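PDB 2OOI: SA0254 protein from Staphylococcus aureus subsp. aureus, which is of unknown function but carries a UTRA domain, and so probably senses a small-molecule effector as in GntR-type transcriptional regulators. Local coordinates for residues S22-F27 and L78-K84; F101-N107 and R129-Y135; L118-S122 and V148-R152. One frame throughout, in Å; residues are numbered along the deposited sequence.

Interaction 1: residues S22-F27 and L78-K84; sequences SKVLVF and LNDDIAK
An edge strand of the antiparallel UTRA-domain sheet, 22-27, is covered here by a connecting segment, 78-84, whose residues 80-84 take helical phi/psi. Phe27 buries the most surface, 99 Å². Its t rotamer (chi2 92°) lays the ring against the backbone of Asn79 and Asp80, which lies over one of its faces; CZ reaches Asn79 CA at 3.5 Å and Leu78 CB at 4.0 Å. Nearest CA pairs are Phe27 with Asp80, 6.0 Å, and Ser22 with Lys84, 5.8 Å. Between them Val24 (t, 62 Å²) points toward the turn: its CG2 lies 3.9 Å from Ala83 CB and 3.7 Å from Asp80 O. Lys23 and Val26 point away; a classic beta bulge at Leu25 and Val26, both facing Glu53, lies between Val24 and Phe27. The turn carries an Asx motif, Ile82 N donating to Asn79 OD1 at 2.8 Å. At the far end a single hydrogen bond joins the segments, Ser22 OG to Lys84 O at 3.3 Å.

Interaction 2: residues F101-N107 and R129-Y135; sequences FSDIFFN and RYHQTFY
Backbone hydrogen bonds dominate: Phe105 N to His131 O is 2.9 Å and His131 N to Phe105 O 2.8 Å; Asp103 N to Thr133 O, Thr133 N to Asp103 O, Asn107 N to Arg129 O and Arg129 N to Asn107 O are 3.0 Å. Tyr135 N to Phe101 O is 2.9 Å, Phe101 N to Tyr135 O a weak 3.4 Å. Ser102, Ile104 and Phe106 form non-hydrogen-bonded pairs with Phe134, Gln132 and Tyr130 (CA-CA 4.3-4.6 Å). Ser102 OG donates to Gln132 OE1 at 3.0 Å. The extended segments are in antiparallel register, axes 4.6 Å apart at 169°, within the UTRA sheet, which an antiparallel strand of the second subunit extends beyond 101-107. Asp103 OD1 hydrogen-bonds to Tyr157 OH of that subunit; His131 ND1 and NE2 hydrogen-bond to Asp146 and Glu40. The ring of Phe101 (p) makes an offset stack with that of Tyr135 (m), centroids 4.6 Å apart and planes at 12°. Ile104 CG2, on the opposite face, makes an off-centre CH-pi contact with the Tyr130 ring.

Interaction 3: residues L118-S122 and V148-R152; sequences LLQLS and VFHYR
Leu119, in the region where helix 113-118 ends, points its CB toward the other segment; in the m,t rotamer its CD1 lies 4.1 Å from both Val148 O and Phe149 O, along the backbone of the strand end. Its CA is 6.3 Å from that of His150, the nearest CA pair, and Leu119 O sits near the plane of the imidazole, 3.2 Å from His150 ND1. Gln120 is the first residue to leave helical phi/psi, at 55/52; this positive phi and two bonds back into the last turn make a Schellman motif. That reversal brings Leu121, extended at -136/-176, back toward 148-152. Also m,t, it sets CD1 over the face of the His150 ring, 3.4 Å from the centroid and 15° off the normal, a CH-pi contact; the same CD1 meets the edge of Tyr151 at CD2, 3.9 Å away, and so bridges the two rings. The His150 t rotamer (chi2 110°) presents one ring face to Leu121 CD1 and its edge to Leu119 O. His150 also stacks on His153, and Leu119 packs on Val62 and Ile65 of strand 61-71. The contact buries 282 Å² and joins the helix C-terminus to the end of strand 141-150. Apart from Leu119 O to His150 ND1, each closest atom pair involves a leucine methyl carbon, so the contact rests largely on apolar and CH-pi packing.

Overall arrangement
All three contacts draw on one six-stranded antiparallel sheet in the UTRA domain. Interactions 1 and 2 involve its outermost strands within the chain, 20-30 and 99-110, on opposite sides of the chain's centre, with centres 21 Å apart and nearest atoms about 11 Å apart. Interaction 3 lies 20 Å from interaction 1 and 19 Å from interaction 2, centre to centre, yet touches both: Leu118 CD2 is 4.0 Å from Leu25 CD1, and Phe149 CE1 is 3.6 Å from Tyr130 CB. Along the chain interaction 1 closes first; interactions 2 and 3 alternate, through neighbouring strands 126-136 and 141-150. A connection covers one face of outer strand 20-30, while the edge at 99-110 continues into the second subunit.

Interaction 1: residues S22-F27 and L78-K84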
loop_
_atom_site.group_PDB
_atom_site.type_symbol
_atom_site.label_atom_id
_atom_site.label_comp_id
_atom_site.label_asym_id
_atom_site.label_seq_id
_atom_site.Cartn_x
_atom_site.Cartn_y
_atom_site.Cartn_z
ATOM N N SER B 22 22.534 -0.488 1.655
ATOM C CA SER B 22 22.161 -1.325 0.541
ATOM C C SER B 22 23.373 -2.005 0.005
ATOM O O SER B 22 24.463 -1.513 0.160
ATOM C CB SER B 22 21.455 -0.499 -0.530
ATOM O OG SER B 22 22.377 0.036 -1.426
ATOM N N LYS B 23 23.178 -3.164 -0.596
ATOM C CA LYS B 23 24.247 -3.868 -1.273
ATOM C C LYS B 23 23.915 -3.905 -2.763
ATOM O O LYS B 23 22.850 -4.363 -3.158
ATOM C CB LYS B 23 24.370 -5.280 -0.702
ATOM C CG LYS B 23 25.181 -6.236 -1.563
ATOM C CD LYS B 23 25.495 -7.561 -0.839
ATOM C CE LYS B 23 26.663 -8.300 -1.527
ATOM N NZ LYS B 23 27.918 -7.478 -1.536
ATOM N N VAL B 24 24.817 -3.408 -3.593
ATOM C CA VAL B 24 24.578 -3.355 -5.027
ATOM C C VAL B 24 24.900 -4.710 -5.597
ATOM O O VAL B 24 26.008 -5.172 -5.432
ATOM C CB VAL B 24 25.433 -2.300 -5.721
ATOM C CG1 VAL B 24 25.270 -2.409 -7.236
ATOM C CG2 VAL B 24 25.063 -0.901 -5.210
ATOM N N LEU B 25 23.931 -5.353 -6.249
ATOM C CA LEU B 25 24.137 -6.695 -6.799
ATOM C C LEU B 25 24.539 -6.661 -8.256
ATOM O O LEU B 25 25.270 -7.529 -8.682
ATOM C CB LEU B 25 22.873 -7.538 -6.671
ATOM C CG LEU B 25 22.388 -7.766 -5.247
ATOM C CD1 LEU B 25 21.053 -8.533 -5.232
ATOM C CD2 LEU B 25 23.472 -8.467 -4.409
ATOM N N VAL B 26 23.994 -5.704 -9.016
ATOM C CA VAL B 26 24.201 -5.581 -10.457
ATOM C C VAL B 26 24.104 -4.118 -10.860
ATOM O O VAL B 26 23.245 -3.404 -10.380
ATOM C CB VAL B 26 23.141 -6.335 -11.260
ATOM C CG1 VAL B 26 23.162 -5.901 -12.722
ATOM C CG2 VAL B 26 23.347 -7.793 -11.165
ATOM N N PHE B 27 24.998 -3.681 -11.736
ATOM C CA PHE B 27 24.919 -2.362 -12.327
ATOM C C PHE B 27 25.431 -2.459 -13.739
ATOM O O PHE B 27 26.582 -2.778 -13.952
ATOM C CB PHE B 27 25.740 -1.352 -11.544
ATOM C CG PHE B 27 25.514 0.067 -11.980
ATOM C CD1 PHE B 27 24.563 0.849 -11.365
ATOM C CD2 PHE B 27 26.233 0.611 -13.020
ATOM C CE1 PHE B 27 24.346 2.149 -11.779
ATOM C CE2 PHE B 27 26.019 1.893 -13.422
ATOM C CZ PHE B 27 25.065 2.657 -12.807
ATOM N N LEU B 78 25.306 7.965 -13.509
ATOM C CA LEU B 78 25.105 7.055 -12.404
ATOM C C LEU B 78 26.222 6.002 -12.525
ATOM O O LEU B 78 26.574 5.608 -13.635
ATOM C CB LEU B 78 23.743 6.392 -12.561
ATOM C CG LEU B 78 22.673 6.416 -11.493
ATOM C CD1 LEU B 78 22.537 7.798 -10.916
ATOM C CD2 LEU B 78 21.362 5.946 -12.089
ATOM N N ASN B 79 26.792 5.588 -11.395
ATOM C CA ASN B 79 27.660 4.415 -11.309
ATOM C C ASN B 79 27.255 3.604 -10.063
ATOM O O ASN B 79 26.340 4.007 -9.315
ATOM C CB ASN B 79 29.122 4.828 -11.237
ATOM C CG ASN B 79 29.582 5.147 -9.816
ATOM O OD1 ASN B 79 28.844 5.708 -9.013
ATOM N ND2 ASN B 79 30.822 4.767 -9.505
ATOM N N ASP B 80 27.940 2.488 -9.824
ATOM C CA ASP B 80 27.579 1.615 -8.696
ATOM C C ASP B 80 27.951 2.151 -7.292
ATOM O O ASP B 80 27.278 1.844 -6.305
ATOM C CB ASP B 80 28.105 0.183 -8.895
ATOM C CG ASP B 80 29.614 0.093 -8.949
ATOM O OD1 ASP B 80 30.316 1.028 -8.523
ATOM O OD2 ASP B 80 30.089 -0.955 -9.408
ATOM N N ASP B 81 28.994 2.963 -7.206
ATOM C CA ASP B 81 29.278 3.627 -5.965
ATOM C C ASP B 81 28.156 4.552 -5.602
ATOM O O ASP B 81 27.640 4.451 -4.502
ATOM C CB ASP B 81 30.595 4.388 -6.021
ATOM C CG ASP B 81 31.797 3.458 -5.997
ATOM O OD1 ASP B 81 31.774 2.552 -5.120
ATOM O OD2 ASP B 81 32.742 3.630 -6.836
ATOM N N ILE B 82 27.749 5.442 -6.503
ATOM C CA ILE B 82 26.704 6.383 -6.110
ATOM C C ILE B 82 25.467 5.537 -5.677
ATOM O O ILE B 82 24.752 5.871 -4.720
ATOM C CB ILE B 82 26.365 7.537 -7.161
ATOM C CG1 ILE B 82 27.555 8.442 -7.365
ATOM C CG2 ILE B 82 25.096 8.375 -6.875
ATOM C CD1 ILE B 82 27.351 9.386 -8.514
ATOM N N ALA B 83 25.274 4.408 -6.361
ATOM C CA ALA B 83 24.192 3.462 -6.061
ATOM C C ALA B 83 24.236 2.812 -4.647
ATOM O O ALA B 83 23.243 2.268 -4.207
ATOM C CB ALA B 83 24.169 2.391 -7.131
ATOM N N LYS B 84 25.364 2.846 -3.947
ATOM C CA LYS B 84 25.400 2.363 -2.564
ATOM C C LYS B 84 24.580 3.263 -1.634
ATOM O O LYS B 84 23.985 2.775 -0.686
ATOM C CB LYS B 84 26.843 2.257 -2.018
ATOM C CG LYS B 84 27.762 1.237 -2.757
ATOM C CD LYS B 84 29.266 1.531 -2.526
ATOM C CE LYS B 84 30.215 0.462 -3.145
ATOM N NZ LYS B 84 29.718 -0.081 -4.469
#

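Interaction 2: residues F101-N107 and R129-Y135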
loop_
_atom_site.group_PDB
_atom_site.type_symbol
_atom_site.label_atom_id
_atom_site.label_comp_id
_atom_site.label_asym_id
_atom_site.label_seq_id
_atom_site.Cartn_x
_atom_site.Cartn_y
_atom_site.Cartn_z
ATOM N N PHE B 101 6.596 14.005 -9.657
ATOM C CA PHE B 101 5.575 13.103 -9.113
ATOM C C PHE B 101 5.859 11.651 -9.478
ATOM O O PHE B 101 6.780 11.370 -10.228
ATOM C CB PHE B 101 4.189 13.496 -9.638
ATOM C CG PHE B 101 4.061 13.473 -11.146
ATOM C CD1 PHE B 101 3.547 12.356 -11.802
ATOM C CD2 PHE B 101 4.428 14.585 -11.909
ATOM C CE1 PHE B 101 3.411 12.347 -13.210
ATOM C CE2 PHE B 101 4.297 14.575 -13.305
ATOM C CZ PHE B 101 3.785 13.456 -13.951
ATOM N N SER B 102 5.049 10.729 -8.959
ATOM C CA SER B 102 5.199 9.325 -9.309
ATOM C C SER B 102 3.898 8.534 -9.258
ATOM O O SER B 102 2.932 8.949 -8.603
ATOM C CB SER B 102 6.239 8.673 -8.401
ATOM O OG SER B 102 5.831 8.709 -7.057
ATOM N N ASP B 103 3.890 7.418 -9.991
ATOM C CA ASP B 103 2.795 6.462 -10.018
ATOM C C ASP B 103 3.235 5.214 -9.303
ATOM O O ASP B 103 4.258 4.626 -9.650
ATOM C CB ASP B 103 2.435 6.078 -11.457
ATOM C CG ASP B 103 1.802 7.201 -12.203
ATOM O OD1 ASP B 103 0.925 7.875 -11.613
ATOM O OD2 ASP B 103 2.213 7.444 -13.366
ATOM N N ILE B 104 2.449 4.771 -8.341
ATOM C CA ILE B 104 2.797 3.610 -7.543
ATOM C C ILE B 104 1.767 2.512 -7.756
ATOM O O ILE B 104 0.567 2.760 -7.727
ATOM C CB ILE B 104 2.816 3.980 -6.087
ATOM C CG1 ILE B 104 4.017 4.874 -5.788
ATOM C CG2 ILE B 104 2.838 2.731 -5.235
ATOM C CD1 ILE B 104 3.866 5.697 -4.511
ATOM N N PHE B 105 2.240 1.294 -7.961
ATOM C CA PHE B 105 1.362 0.149 -8.114
ATOM C C PHE B 105 1.819 -0.910 -7.135
ATOM O O PHE B 105 3.009 -1.175 -7.055
ATOM C CB PHE B 105 1.428 -0.392 -9.546
ATOM C CG PHE B 105 1.077 0.631 -10.594
ATOM C CD1 PHE B 105 -0.224 0.738 -11.079
ATOM C CD2 PHE B 105 2.029 1.515 -11.066
ATOM C CE1 PHE B 105 -0.562 1.709 -12.045
ATOM C CE2 PHE B 105 1.696 2.464 -12.022
ATOM C CZ PHE B 105 0.394 2.561 -12.510
ATOM N N PHE B 106 0.914 -1.515 -6.360
ATOM C CA PHE B 106 1.357 -2.662 -5.570
ATOM C C PHE B 106 0.363 -3.797 -5.428
ATOM O O PHE B 106 -0.847 -3.594 -5.408
ATOM C CB PHE B 106 1.924 -2.210 -4.236
ATOM C CG PHE B 106 0.917 -1.577 -3.304
ATOM C CD1 PHE B 106 0.127 -2.373 -2.460
ATOM C CD2 PHE B 106 0.839 -0.187 -3.183
ATOM C CE1 PHE B 106 -0.767 -1.801 -1.566
ATOM C CE2 PHE B 106 -0.063 0.400 -2.305
ATOM C CZ PHE B 106 -0.863 -0.414 -1.476
ATOM N N ASN B 107 0.884 -5.015 -5.373
ATOM C CA ASN B 107 0.050 -6.158 -5.042
ATOM C C ASN B 107 0.813 -7.173 -4.222
ATOM O O ASN B 107 2.015 -7.062 -4.065
ATOM C CB ASN B 107 -0.513 -6.783 -6.296
ATOM C CG ASN B 107 0.556 -7.261 -7.220
ATOM O OD1 ASN B 107 1.427 -8.093 -6.847
ATOM N ND2 ASN B 107 0.525 -6.748 -8.432
ATOM N N ARG B 129 4.971 -6.887 -4.002
ATOM C CA ARG B 129 5.599 -6.455 -5.262
ATOM C C ARG B 129 5.078 -5.041 -5.517
ATOM O O ARG B 129 3.875 -4.828 -5.663
ATOM C CB ARG B 129 5.285 -7.375 -6.447
ATOM C CG ARG B 129 5.023 -8.809 -6.087
ATOM C CD ARG B 129 5.235 -9.802 -7.219
ATOM N NE ARG B 129 6.665 -10.074 -7.252
ATOM C CZ ARG B 129 7.277 -11.229 -6.981
ATOM N NH1 ARG B 129 6.654 -12.369 -6.717
ATOM N NH2 ARG B 129 8.575 -11.234 -7.004
ATOM N N TYR B 130 5.997 -4.089 -5.548
ATOM C CA TYR B 130 5.702 -2.669 -5.564
ATOM C C TYR B 130 6.424 -2.077 -6.771
ATOM O O TYR B 130 7.565 -2.429 -7.040
ATOM C CB TYR B 130 6.242 -2.128 -4.258
ATOM C CG TYR B 130 6.194 -0.653 -3.968
ATOM C CD1 TYR B 130 5.286 -0.132 -3.040
ATOM C CD2 TYR B 130 7.136 0.216 -4.531
ATOM C CE1 TYR B 130 5.286 1.222 -2.712
ATOM C CE2 TYR B 130 7.154 1.576 -4.202
ATOM C CZ TYR B 130 6.228 2.065 -3.298
ATOM O OH TYR B 130 6.262 3.414 -2.979
ATOM N N HIS B 131 5.737 -1.250 -7.549
ATOM C CA HIS B 131 6.330 -0.645 -8.748
ATOM C C HIS B 131 6.168 0.841 -8.656
ATOM O O HIS B 131 5.109 1.311 -8.301
ATOM C CB HIS B 131 5.689 -1.125 -10.060
ATOM C CG HIS B 131 6.374 -0.575 -11.276
ATOM N ND1 HIS B 131 7.366 -1.262 -11.944
ATOM C CD2 HIS B 131 6.278 0.632 -11.886
ATOM C CE1 HIS B 131 7.818 -0.522 -12.941
ATOM N NE2 HIS B 131 7.181 0.636 -12.920
ATOM N N GLN B 132 7.210 1.586 -8.987
ATOM C CA GLN B 132 7.094 3.028 -8.949
ATOM C C GLN B 132 7.695 3.649 -10.209
ATOM O O GLN B 132 8.791 3.285 -10.600
ATOM C CB GLN B 132 7.752 3.566 -7.680
ATOM C CG GLN B 132 7.415 5.033 -7.397
ATOM C CD GLN B 132 7.691 5.485 -5.960
ATOM O OE1 GLN B 132 7.520 6.665 -5.640
ATOM N NE2 GLN B 132 8.108 4.556 -5.095
ATOM N N THR B 133 6.977 4.573 -10.848
ATOM C CA THR B 133 7.533 5.300 -11.983
ATOM C C THR B 133 7.639 6.757 -11.605
ATOM O O THR B 133 6.647 7.352 -11.212
ATOM C CB THR B 133 6.666 5.187 -13.197
ATOM O OG1 THR B 133 6.593 3.818 -13.580
ATOM C CG2 THR B 133 7.248 6.030 -14.370
ATOM N N PHE B 134 8.845 7.317 -11.711
ATOM C CA PHE B 134 9.096 8.689 -11.304
ATOM C C PHE B 134 9.183 9.609 -12.524
ATOM O O PHE B 134 9.791 9.260 -13.546
ATOM C CB PHE B 134 10.419 8.790 -10.537
ATOM C CG PHE B 134 10.436 8.073 -9.205
ATOM C CD1 PHE B 134 10.230 8.776 -8.017
ATOM C CD2 PHE B 134 10.714 6.694 -9.134
ATOM C CE1 PHE B 134 10.272 8.111 -6.763
ATOM C CE2 PHE B 134 10.761 6.020 -7.896
ATOM C CZ PHE B 134 10.540 6.731 -6.708
ATOM N N TYR B 135 8.610 10.795 -12.406
ATOM C CA TYR B 135 8.674 11.766 -13.468
ATOM C C TYR B 135 9.330 13.020 -12.958
ATOM O O TYR B 135 9.186 13.384 -11.793
ATOM C CB TYR B 135 7.286 12.127 -13.976
ATOM C CG TYR B 135 6.467 10.960 -14.456
ATOM C CD1 TYR B 135 6.164 10.793 -15.808
ATOM C CD2 TYR B 135 5.977 10.029 -13.560
ATOM C CE1 TYR B 135 5.403 9.725 -16.238
ATOM C CE2 TYR B 135 5.223 8.968 -13.982
ATOM C CZ TYR B 135 4.940 8.824 -15.317
ATOM O OH TYR B 135 4.187 7.752 -15.696
#

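Interaction 3: residues L118-S122 and V148-R152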
loop_
_atom_site.group_PDB
_atom_site.type_symbol
_atom_site.label_atom_id
_atom_site.label_comp_id
_atom_site.label_asym_id
_atom_site.label_seq_id
_atom_site.Cartn_x
_atom_site.Cartn_y
_atom_site.Cartn_z
ATOM N N LEU B 118 17.615 -14.137 -1.380
ATOM C CA LEU B 118 18.115 -12.809 -1.097
ATOM C C LEU B 118 17.488 -12.199 0.167
ATOM O O LEU B 118 18.131 -11.426 0.840
ATOM C CB LEU B 118 17.896 -11.903 -2.303
ATOM C CG LEU B 118 18.734 -12.237 -3.560
ATOM C CD1 LEU B 118 18.197 -11.491 -4.783
ATOM C CD2 LEU B 118 20.239 -11.927 -3.360
ATOM N N LEU B 119 16.241 -12.546 0.492
ATOM C CA LEU B 119 15.554 -11.955 1.628
ATOM C C LEU B 119 15.590 -12.906 2.829
ATOM O O LEU B 119 14.978 -12.626 3.873
ATOM C CB LEU B 119 14.097 -11.633 1.263
ATOM C CG LEU B 119 13.810 -10.585 0.176
ATOM C CD1 LEU B 119 12.339 -10.593 -0.229
ATOM C CD2 LEU B 119 14.209 -9.190 0.619
ATOM N N GLN B 120 16.302 -14.027 2.702
ATOM C CA GLN B 120 16.391 -14.989 3.805
ATOM C C GLN B 120 15.022 -15.457 4.323
ATOM O O GLN B 120 14.731 -15.380 5.538
ATOM C CB GLN B 120 17.187 -14.380 4.938
ATOM C CG GLN B 120 18.614 -14.115 4.566
ATOM C CD GLN B 120 19.371 -13.629 5.762
ATOM O OE1 GLN B 120 19.932 -14.424 6.528
ATOM N NE2 GLN B 120 19.321 -12.314 5.989
ATOM N N LEU B 121 14.205 -15.917 3.367
ATOM C CA LEU B 121 12.872 -16.470 3.594
ATOM C C LEU B 121 12.776 -17.723 2.722
ATOM O O LEU B 121 13.743 -18.072 2.048
ATOM C CB LEU B 121 11.803 -15.437 3.200
ATOM C CG LEU B 121 11.673 -14.244 4.180
ATOM C CD1 LEU B 121 10.850 -13.038 3.651
ATOM C CD2 LEU B 121 11.118 -14.739 5.531
ATOM N N SER B 122 11.608 -18.372 2.692
ATOM C CA SER B 122 11.421 -19.590 1.867
ATOM C C SER B 122 10.659 -19.318 0.568
ATOM O O SER B 122 9.698 -18.529 0.574
ATOM C CB SER B 122 10.637 -20.631 2.655
ATOM O OG SER B 122 11.140 -20.741 3.968
ATOM N N VAL B 148 10.698 -5.821 -4.404
ATOM C CA VAL B 148 10.019 -6.913 -3.683
ATOM C C VAL B 148 10.395 -6.845 -2.201
ATOM O O VAL B 148 11.557 -6.903 -1.837
ATOM C CB VAL B 148 10.115 -8.306 -4.416
ATOM C CG1 VAL B 148 9.503 -9.363 -3.595
ATOM C CG2 VAL B 148 9.569 -8.290 -5.789
ATOM N N PHE B 149 9.376 -6.635 -1.369
ATOM C CA PHE B 149 9.549 -6.420 0.060
ATOM C C PHE B 149 9.533 -7.709 0.874
ATOM O O PHE B 149 8.791 -8.655 0.594
ATOM C CB PHE B 149 8.448 -5.511 0.592
ATOM C CG PHE B 149 8.608 -4.059 0.216
ATOM C CD1 PHE B 149 7.941 -3.531 -0.865
ATOM C CD2 PHE B 149 9.421 -3.220 0.967
ATOM C CE1 PHE B 149 8.091 -2.187 -1.205
ATOM C CE2 PHE B 149 9.568 -1.889 0.637
ATOM C CZ PHE B 149 8.892 -1.371 -0.448
ATOM N N HIS B 150 10.385 -7.721 1.893
ATOM C CA HIS B 150 10.360 -8.729 2.953
ATOM C C HIS B 150 9.061 -8.565 3.737
ATOM O O HIS B 150 8.805 -7.496 4.264
ATOM C CB HIS B 150 11.563 -8.500 3.874
ATOM C CG HIS B 150 11.744 -9.572 4.894
ATOM N ND1 HIS B 150 12.793 -10.468 4.853
ATOM C CD2 HIS B 150 10.991 -9.916 5.967
ATOM C CE1 HIS B 150 12.684 -11.306 5.870
ATOM N NE2 HIS B 150 11.593 -10.997 6.556
ATOM N N TYR B 151 8.244 -9.603 3.833
ATOM C CA TYR B 151 6.902 -9.411 4.362
ATOM C C TYR B 151 6.801 -9.136 5.859
ATOM O O TYR B 151 5.817 -8.535 6.293
ATOM C CB TYR B 151 5.977 -10.545 3.963
ATOM C CG TYR B 151 6.038 -11.755 4.832
ATOM C CD1 TYR B 151 5.051 -12.001 5.767
ATOM C CD2 TYR B 151 7.072 -12.677 4.708
ATOM C CE1 TYR B 151 5.105 -13.111 6.569
ATOM C CE2 TYR B 151 7.119 -13.790 5.489
ATOM C CZ TYR B 151 6.133 -14.001 6.422
ATOM O OH TYR B 151 6.161 -15.109 7.218
ATOM N N ARG B 152 7.779 -9.588 6.639
ATOM C CA ARG B 152 7.814 -9.318 8.083
ATOM C C ARG B 152 8.439 -7.964 8.405
ATOM O O ARG B 152 7.953 -7.252 9.268
ATOM C CB ARG B 152 8.573 -10.406 8.848
ATOM C CG ARG B 152 7.900 -11.768 8.870
ATOM C CD ARG B 152 8.733 -12.844 9.648
ATOM N NE ARG B 152 8.040 -14.139 9.611
ATOM C CZ ARG B 152 8.483 -15.312 10.109
ATOM N NH1 ARG B 152 9.636 -15.420 10.804
ATOM N NH2 ARG B 152 7.733 -16.409 9.939
#